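Local coordinates for protein group 1 truncated hemoglobin GlbN (Synechocystis sp., PDB 1S69) that binds oxygen very tightly at the iron of a single heme, as a monomeric group I truncated hemoglobin of a cyanobacterium, at residues D29-F34 / D85-D90. Sequence-based numbering, arbitrary orientation.
With HEM (protoporphyrin IX containing Fe), chain D.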
ATOM      1  N   ASP A  29      10.600  -7.044   9.929  1.00 25.12           N
ATOM      2  CA  ASP A  29      12.056  -6.830   9.840  1.00 26.56           C
ATOM      3  C   ASP A  29      12.619  -6.690   8.419  1.00 25.03           C
ATOM      4  O   ASP A  29      13.701  -6.121   8.229  1.00 25.41           O
ATOM      5  CB  ASP A  29      12.734  -7.982  10.517  1.00 26.93           C
ATOM      6  CG  ASP A  29      12.737  -7.826  12.013  1.00 34.46           C
ATOM      7  OD1 ASP A  29      12.185  -6.817  12.605  1.00 33.54           O
ATOM      8  OD2 ASP A  29      13.290  -8.704  12.681  1.00 40.20           O
ATOM      9  N   ARG A  30      11.879  -7.174   7.432  1.00 24.43           N
ATOM     10  CA  ARG A  30      12.320  -7.018   6.019  1.00 23.40           C
ATOM     11  C   ARG A  30      12.280  -5.556   5.547  1.00 23.08           C
ATOM     12  O   ARG A  30      13.047  -5.143   4.666  1.00 22.59           O
ATOM     13  CB  ARG A  30      11.436  -7.849   5.153  1.00 22.11           C
ATOM     14  CG  ARG A  30      11.522  -9.347   5.492  1.00 24.68           C
ATOM     15  CD  ARG A  30      10.534 -10.184   4.695  1.00 26.03           C
ATOM     16  NE  ARG A  30       9.136  -9.811   5.023  1.00 27.64           N
ATOM     17  CZ  ARG A  30       8.066 -10.384   4.497  1.00 25.33           C
ATOM     18  NH1 ARG A  30       8.216 -11.320   3.594  1.00 26.57           N
ATOM     19  NH2 ARG A  30       6.854  -9.956   4.805  1.00 24.48           N
ATOM     20  N   ILE A  31      11.397  -4.772   6.162  1.00 22.36           N
ATOM     21  CA  ILE A  31      11.088  -3.427   5.604  1.00 21.26           C
ATOM     22  C   ILE A  31      10.889  -2.303   6.567  1.00 20.87           C
ATOM     23  O   ILE A  31      10.812  -1.152   6.152  1.00 19.90           O
ATOM     24  CB  ILE A  31       9.829  -3.504   4.646  1.00 22.77           C
ATOM     25  CG1 ILE A  31       8.609  -4.059   5.387  1.00 19.80           C
ATOM     26  CG2 ILE A  31      10.195  -4.295   3.342  1.00 19.96           C
ATOM     27  CD1 ILE A  31       7.257  -3.977   4.593  1.00 23.41           C
ATOM     28  N   LYS A  32      10.811  -2.586   7.866  1.00 21.07           N
ATOM     29  CA  LYS A  32      10.382  -1.519   8.814  1.00 21.49           C
ATOM     30  C   LYS A  32      11.308  -0.307   8.849  1.00 21.54           C
ATOM     31  O   LYS A  32      10.880   0.825   9.081  1.00 21.78           O
ATOM     32  CB  LYS A  32      10.286  -2.092  10.227  1.00 21.69           C
ATOM     33  CG  LYS A  32      11.648  -2.538  10.831  1.00 21.89           C
ATOM     34  CD  LYS A  32      11.396  -3.526  11.998  1.00 24.62           C
ATOM     35  CE  LYS A  32      12.716  -3.704  12.823  1.00 27.41           C
ATOM     36  NZ  LYS A  32      12.520  -4.647  13.972  1.00 30.13           N
ATOM     37  N   HIS A  33      12.580  -0.564   8.585  1.00 22.41           N
ATOM     38  CA  HIS A  33      13.627   0.452   8.609  1.00 23.14           C
ATOM     39  C   HIS A  33      13.451   1.485   7.490  1.00 21.71           C
ATOM     40  O   HIS A  33      13.960   2.623   7.632  1.00 21.87           O
ATOM     41  CB  HIS A  33      15.040  -0.200   8.559  1.00 23.50           C
ATOM     42  CG  HIS A  33      15.214  -1.133   7.395  1.00 24.93           C
ATOM     43  ND1 HIS A  33      14.652  -2.395   7.361  1.00 24.65           N
ATOM     44  CD2 HIS A  33      15.824  -0.960   6.199  1.00 23.78           C
ATOM     45  CE1 HIS A  33      14.912  -2.961   6.197  1.00 26.07           C
ATOM     46  NE2 HIS A  33      15.616  -2.110   5.469  1.00 27.35           N
ATOM     47  N   PHE A  34      12.738   1.143   6.403  1.00 20.73           N
ATOM     48  CA  PHE A  34      12.426   2.145   5.353  1.00 20.54           C
ATOM     49  C   PHE A  34      11.609   3.326   5.922  1.00 20.72           C
ATOM     50  O   PHE A  34      11.606   4.431   5.376  1.00 20.42           O
ATOM     51  CB  PHE A  34      11.734   1.506   4.121  1.00 19.49           C
ATOM     52  CG  PHE A  34      12.692   0.684   3.284  1.00 21.10           C
ATOM     53  CD1 PHE A  34      13.698   1.317   2.517  1.00 23.57           C
ATOM     54  CD2 PHE A  34      12.680  -0.683   3.347  1.00 21.71           C
ATOM     55  CE1 PHE A  34      14.628   0.533   1.757  1.00 22.84           C
ATOM     56  CE2 PHE A  34      13.590  -1.442   2.590  1.00 22.45           C
ATOM     57  CZ  PHE A  34      14.556  -0.834   1.825  1.00 21.38           C
ATOM     58  N   ASP A  85       7.643  -7.174  -2.586  1.00 20.74           N
ATOM     59  CA  ASP A  85       6.828  -8.339  -2.301  1.00 23.64           C
ATOM     60  C   ASP A  85       6.415  -8.422  -0.810  1.00 23.64           C
ATOM     61  O   ASP A  85       5.312  -8.864  -0.525  1.00 22.84           O
ATOM     62  CB  ASP A  85       7.609  -9.598  -2.678  1.00 24.94           C
ATOM     63  CG  ASP A  85       7.764  -9.758  -4.148  1.00 27.25           C
ATOM     64  OD1 ASP A  85       7.004  -9.210  -4.985  1.00 29.92           O
ATOM     65  OD2 ASP A  85       8.691 -10.408  -4.586  1.00 30.55           O
ATOM     66  N   ALA A  86       7.305  -8.006   0.115  1.00 23.84           N
ATOM     67  CA  ALA A  86       6.974  -7.895   1.551  1.00 23.76           C
ATOM     68  C   ALA A  86       5.784  -6.931   1.818  1.00 23.23           C
ATOM     69  O   ALA A  86       4.903  -7.221   2.635  1.00 20.81           O
ATOM     70  CB  ALA A  86       8.214  -7.467   2.404  1.00 23.36           C
ATOM     71  N   VAL A  87       5.778  -5.799   1.108  1.00 22.47           N
ATOM     72  CA  VAL A  87       4.713  -4.818   1.263  1.00 22.42           C
ATOM     73  C   VAL A  87       3.385  -5.424   0.775  1.00 22.13           C
ATOM     74  O   VAL A  87       2.381  -5.303   1.458  1.00 21.38           O
ATOM     75  CB  VAL A  87       5.076  -3.493   0.549  1.00 22.94           C
ATOM     76  CG1 VAL A  87       3.817  -2.695   0.134  1.00 21.51           C
ATOM     77  CG2 VAL A  87       5.952  -2.669   1.475  1.00 22.45           C
ATOM     78  N   ALA A  88       3.400  -6.071  -0.382  1.00 23.05           N
ATOM     79  CA  ALA A  88       2.169  -6.644  -0.963  1.00 24.61           C
ATOM     80  C   ALA A  88       1.665  -7.731  -0.063  1.00 25.72           C
ATOM     81  O   ALA A  88       0.499  -7.824   0.204  1.00 26.00           O
ATOM     82  CB  ALA A  88       2.409  -7.228  -2.368  1.00 25.03           C
ATOM     83  N   GLU A  89       2.574  -8.552   0.418  1.00 26.09           N
ATOM     84  CA  GLU A  89       2.235  -9.639   1.309  1.00 27.38           C
ATOM     85  C   GLU A  89       1.649  -9.144   2.643  1.00 27.00           C
ATOM     86  O   GLU A  89       0.658  -9.720   3.134  1.00 27.28           O
ATOM     87  CB  GLU A  89       3.494 -10.462   1.508  1.00 28.93           C
ATOM     88  CG  GLU A  89       3.432 -11.657   2.434  1.00 34.21           C
ATOM     89  CD  GLU A  89       4.848 -12.135   2.748  1.00 40.64           C
ATOM     90  OE1 GLU A  89       5.765 -11.965   1.903  1.00 42.60           O
ATOM     91  OE2 GLU A  89       5.054 -12.616   3.872  1.00 41.54           O
ATOM     92  N   ASP A  90       2.204  -8.066   3.195  1.00 24.77           N
ATOM     93  CA  ASP A  90       1.730  -7.474   4.434  1.00 24.17           C
ATOM     94  C   ASP A  90       0.336  -6.871   4.229  1.00 24.27           C
ATOM     95  O   ASP A  90      -0.514  -6.907   5.129  1.00 25.08           O
ATOM     96  CB  ASP A  90       2.677  -6.348   4.905  1.00 23.99           C
ATOM     97  CG  ASP A  90       3.952  -6.885   5.542  1.00 26.03           C
ATOM     98  OD1 ASP A  90       4.061  -8.124   5.691  1.00 23.89           O
ATOM     99  OD2 ASP A  90       4.916  -6.143   5.844  1.00 22.33           O
TER
HETATM  100  CHA HEM D 125       5.539   6.678   0.404  1.00 21.43           C
HETATM  101  CHB HEM D 125       2.129   3.974  -1.823  1.00 20.52           C
HETATM  102  CHC HEM D 125       5.313   0.332  -2.178  1.00 21.01           C
HETATM  103  CHD HEM D 125       7.943   2.560   1.269  1.00 21.22           C
HETATM  104  C1A HEM D 125       4.359   6.267  -0.234  1.00 22.85           C
HETATM  105  C2A HEM D 125       3.189   7.095  -0.453  1.00 19.14           C
HETATM  106  C3A HEM D 125       2.248   6.353  -1.025  1.00 18.76           C
HETATM  107  C4A HEM D 125       2.765   5.030  -1.207  1.00 20.03           C
HETATM  108  CMA HEM D 125       0.818   6.836  -1.401  1.00 18.95           C
HETATM  109  CAA HEM D 125       3.118   8.579  -0.015  1.00 23.85           C
HETATM  110  CBA HEM D 125       3.316   9.365  -1.323  1.00 27.05           C
HETATM  111  CGA HEM D 125       3.073  10.868  -1.276  1.00 30.61           C
HETATM  112  O1A HEM D 125       4.007  11.489  -0.784  1.00 25.77           O
HETATM  113  O2A HEM D 125       2.014  11.448  -1.745  1.00 29.32           O
HETATM  114  C1B HEM D 125       2.740   2.779  -2.143  1.00 20.82           C
HETATM  115  C2B HEM D 125       2.087   1.743  -2.865  1.00 18.68           C
HETATM  116  C3B HEM D 125       2.973   0.717  -3.007  1.00 20.62           C
HETATM  117  C4B HEM D 125       4.187   1.113  -2.315  1.00 17.55           C
HETATM  118  CMB HEM D 125       0.620   1.860  -3.409  1.00 18.78           C
HETATM  119  CAB HEM D 125       2.835  -0.722  -3.654  1.00 23.31           C
HETATM  120  CBB HEM D 125       1.775  -1.575  -3.483  1.00 19.72           C
HETATM  121  C1C HEM D 125       6.321   0.629  -1.251  1.00 19.66           C
HETATM  122  C2C HEM D 125       7.383  -0.274  -0.880  1.00 17.63           C
HETATM  123  C3C HEM D 125       8.068   0.353   0.104  1.00 20.29           C
HETATM  124  C4C HEM D 125       7.476   1.638   0.370  1.00 20.21           C
HETATM  125  CMC HEM D 125       7.585  -1.677  -1.571  1.00 18.81           C
HETATM  126  CAC HEM D 125       9.290  -0.087   0.933  1.00 22.27           C
HETATM  127  CBC HEM D 125       9.278  -1.284   1.502  1.00 20.80           C
HETATM  128  C1D HEM D 125       7.559   3.864   1.341  1.00 22.23           C
HETATM  129  C2D HEM D 125       8.198   4.859   2.134  1.00 22.32           C
HETATM  130  C3D HEM D 125       7.455   6.115   1.821  1.00 24.15           C
HETATM  131  C4D HEM D 125       6.453   5.792   0.879  1.00 21.07           C
HETATM  132  CMD HEM D 125       9.378   4.712   3.095  1.00 22.31           C
HETATM  133  CAD HEM D 125       7.682   7.498   2.396  1.00 25.65           C
HETATM  134  CBD HEM D 125       8.821   7.973   1.490  1.00 29.40           C
HETATM  135  CGD HEM D 125       9.546   9.104   2.147  1.00 36.42           C
HETATM  136  O1D HEM D 125       9.097  10.232   2.008  1.00 35.69           O
HETATM  137  O2D HEM D 125      10.576   8.898   2.799  1.00 43.42           O
HETATM  138  NA  HEM D 125       4.036   5.013  -0.677  1.00 19.71           N
HETATM  139  NB  HEM D 125       4.032   2.371  -1.786  1.00 21.19           N
HETATM  140  NC  HEM D 125       6.422   1.765  -0.475  1.00 17.65           N
HETATM  141  ND  HEM D 125       6.544   4.449   0.581  1.00 21.09           N
HETATM  142 FE   HEM D 125       5.269   3.417  -0.576  1.00 21.44          FE
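Ile31 and Val87 meet at the rim of the heme, where Ile31 CD1 lies 3.6 Å from Val87 CG2 and the two branched side chains cross at about a right angle. With CG1 between the backbone N and carbonyl carbon (chi1 58°), one branch of Ile31 runs to helix 81-98, and its CD1 meets Asp90 OD2 tip to tip at 3.4 Å. The other, CG2, packs on heme CBC at 3.6 Å and on Ala86 CB, so a beta-branched residue serves both. Val87 CG2 reaches the same CBC as well as heme CMC. In this truncated globin, built on the 2-on-2 helical fold, the loop between helices 10-26 and 40-54 thus joins helix 81-98 in lining the heme pocket. An alanine in place of Ile31 would probably open a gap between Val87, Ala86 and the vinyl carbon CBC. Buried Asp90 links this packed side to the exposed Arg30 and Glu89. The small Ala86 lets its CB sit 3.5 Å from the guanidinium plane of Arg30, over its centre. Arg30 NH1 donates to Glu89 OE1 at 3.0 Å, on the syn side but 32° out of the carboxylate plane; Arg30 NH2 makes a weak bond to Glu89 OE2 and a long salt bridge of 3.5 Å to Asp90 OD1. Its strongest polar partner is Asp28, whose OD2 forms a salt bridge with NH2.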